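Local coordinates for protein transcriptional regulator (Rhodococcus sp., PDB 2O0Y) that probably binds DNA through an N-terminal helix-turn-helix domain as an IclR-family regulator of transcription, at the interface of chains A and B. Sequence-based numbering; all coordinates share one arbitrary frame. Chains: chain A/B, Transcriptional regulator.

The interface of chains A and B. Residues chain A 23, 26-27, 30, 143-145; chain B 65, 67, 81, 84.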
# COMPACT_ATOMS: atom_id res chain seq x y z
N THR A 23 19.00 12.50 -8.50
CA THR A 23 18.23 13.48 -7.72
C THR A 23 17.08 14.05 -8.56
O THR A 23 15.94 14.16 -8.10
CB THR A 23 19.20 14.55 -7.26
OG1 THR A 23 19.98 13.98 -6.21
CG2 THR A 23 18.48 15.84 -6.79
N ILE A 26 14.21 11.54 -9.48
CA ILE A 26 13.35 11.37 -8.29
C ILE A 26 12.52 12.65 -8.06
O ILE A 26 11.34 12.56 -7.85
CB ILE A 26 14.17 11.02 -7.07
CG1 ILE A 26 14.84 9.68 -7.30
CG2 ILE A 26 13.26 10.86 -5.84
CD1 ILE A 26 16.01 9.46 -6.41
N ASP A 27 13.16 13.83 -8.13
CA ASP A 27 12.44 15.10 -8.09
C ASP A 27 11.29 15.11 -9.08
O ASP A 27 10.16 15.45 -8.71
CB ASP A 27 13.38 16.27 -8.37
CG ASP A 27 14.34 16.54 -7.22
OD1 ASP A 27 14.23 15.89 -6.16
OD2 ASP A 27 15.23 17.37 -7.41
N GLU A 30 8.44 12.74 -8.05
CA GLU A 30 7.72 13.20 -6.86
C GLU A 30 6.62 14.19 -7.22
O GLU A 30 5.76 14.48 -6.40
CB GLU A 30 8.68 13.78 -5.82
CG GLU A 30 9.51 12.71 -5.08
CD GLU A 30 10.46 13.33 -4.11
OE1 GLU A 30 10.53 14.57 -4.08
OE2 GLU A 30 11.18 12.61 -3.39
N GLY A 143 5.31 7.67 3.09
CA GLY A 143 6.53 7.60 2.22
C GLY A 143 7.26 8.92 2.05
O GLY A 143 8.28 8.99 1.42
N VAL A 144 6.72 10.00 2.64
CA VAL A 144 7.38 11.37 2.46
C VAL A 144 8.25 11.64 3.69
O VAL A 144 7.77 11.52 4.80
CB VAL A 144 6.29 12.45 2.27
CG1 VAL A 144 6.90 13.92 2.27
CG2 VAL A 144 5.48 12.10 0.97
N PRO A 145 9.51 12.05 3.50
CA PRO A 145 10.38 12.29 4.65
C PRO A 145 10.05 13.58 5.38
O PRO A 145 9.89 14.62 4.73
CB PRO A 145 11.77 12.42 4.02
CG PRO A 145 11.53 12.89 2.62
CD PRO A 145 10.22 12.26 2.20
N ARG B 65 18.02 8.93 -0.41
CA ARG B 65 16.72 9.42 -0.82
C ARG B 65 15.55 8.47 -0.44
O ARG B 65 14.41 8.72 -0.83
CB ARG B 65 16.71 9.61 -2.33
CG ARG B 65 15.66 10.57 -2.81
CD ARG B 65 16.01 12.08 -2.43
NE ARG B 65 14.85 12.85 -2.85
CZ ARG B 65 14.78 13.58 -3.96
NH1 ARG B 65 15.84 13.69 -4.78
NH2 ARG B 65 13.65 14.20 -4.23
N VAL B 67 14.86 5.56 -1.57
CA VAL B 67 14.43 4.72 -2.73
C VAL B 67 14.83 3.32 -2.39
O VAL B 67 14.15 2.39 -2.80
CB VAL B 67 15.11 5.25 -4.08
CG1 VAL B 67 15.27 4.18 -5.21
CG2 VAL B 67 14.40 6.53 -4.59
N GLU B 81 10.48 5.68 0.32
CA GLU B 81 10.13 6.64 -0.73
C GLU B 81 9.10 6.10 -1.66
O GLU B 81 8.20 6.80 -2.11
CB GLU B 81 11.38 7.03 -1.53
CG GLU B 81 11.16 7.87 -2.82
CD GLU B 81 11.00 9.35 -2.62
OE1 GLU B 81 10.85 9.77 -1.47
OE2 GLU B 81 10.96 10.11 -3.63
N ARG B 84 5.29 6.53 -1.43
CA ARG B 84 4.57 7.79 -1.64
C ARG B 84 3.72 7.78 -2.88
O ARG B 84 2.90 8.70 -3.06
CB ARG B 84 5.53 8.99 -1.66
CG ARG B 84 6.34 9.11 -2.92
CD ARG B 84 7.58 10.02 -2.61
NE ARG B 84 7.16 11.42 -2.54
CZ ARG B 84 7.79 12.39 -1.87
NH1 ARG B 84 8.86 12.15 -1.16
NH2 ARG B 84 7.30 13.62 -1.89
O HOH W 1 5.01 12.84 -4.36
O HOH W 2 13.03 11.75 -0.93
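Helix 20-29 of chain A, the loop residue A:Glu30 just after it and the 143-145 loop meet two stretches of chain B: the loop carrying B:Arg65 and B:Val67, and the 3-10 helix 80-85. The first helix of the winged helix-turn-helix domain thus packs on the partner chain, in an interface that is not an exact two-fold. B:Arg65 starts with CG anti to its backbone N (chi1 -158°) and bends at chi2, which brings its guanidinium across A:Asp27. B:Arg65 NH2 donates to the carboxylate OD1 of A:Asp27 at 2.6 Å, nearly along the C-O axis, in a salt bridge. CG2 of A:Ile26 sits over the centre of one face of the B:Arg65 guanidinium, 3.6 Å from B:Arg65 CZ, while CD1 of A:Ile26 meets CG2 of B:Val67 tip to tip. The extended A:Glu30 forms salt bridges with both arginines, its OE2 3.1 Å from B:Arg65 NH2 and also facing B:Arg84 NH1; its OE1 lies at the B:Arg65 guanidinium edge, in plane. An alanine in place of B:Arg65 would probably cost A:Asp27 and A:Glu30 these salt bridges, leaving A:Ile26 less well packed and A:Glu30 less compensated beside B:Glu81. The A:Glu30 carboxylate stacks, 16° from parallel, on one face of the B:Arg84 guanidinium; A:Val144 CG2 covers the opposite face at 3.7 Å from B:Arg84 CZ, so the group is clamped. B:Arg84 NH1 also donates to B:Glu81 OE1 (3.1 Å), from above the carboxylate plane. A:Glu30 OE2 and B:Glu81 OE2 lie 2.5 Å apart, a clash if both carboxylates are charged; a shared proton may relieve it, and the neighbouring arginines would probably offset part of the negative charge. Water 2 joins B:Glu81 OE1 and A:Glu30 OE2 to B:Arg65 NE, 2.9 Å from the water oxygen. Water 1, at the B:Arg84 guanidinium edge, links its NE to the backbone O of A:Glu30, 2.7 Å from the water oxygen.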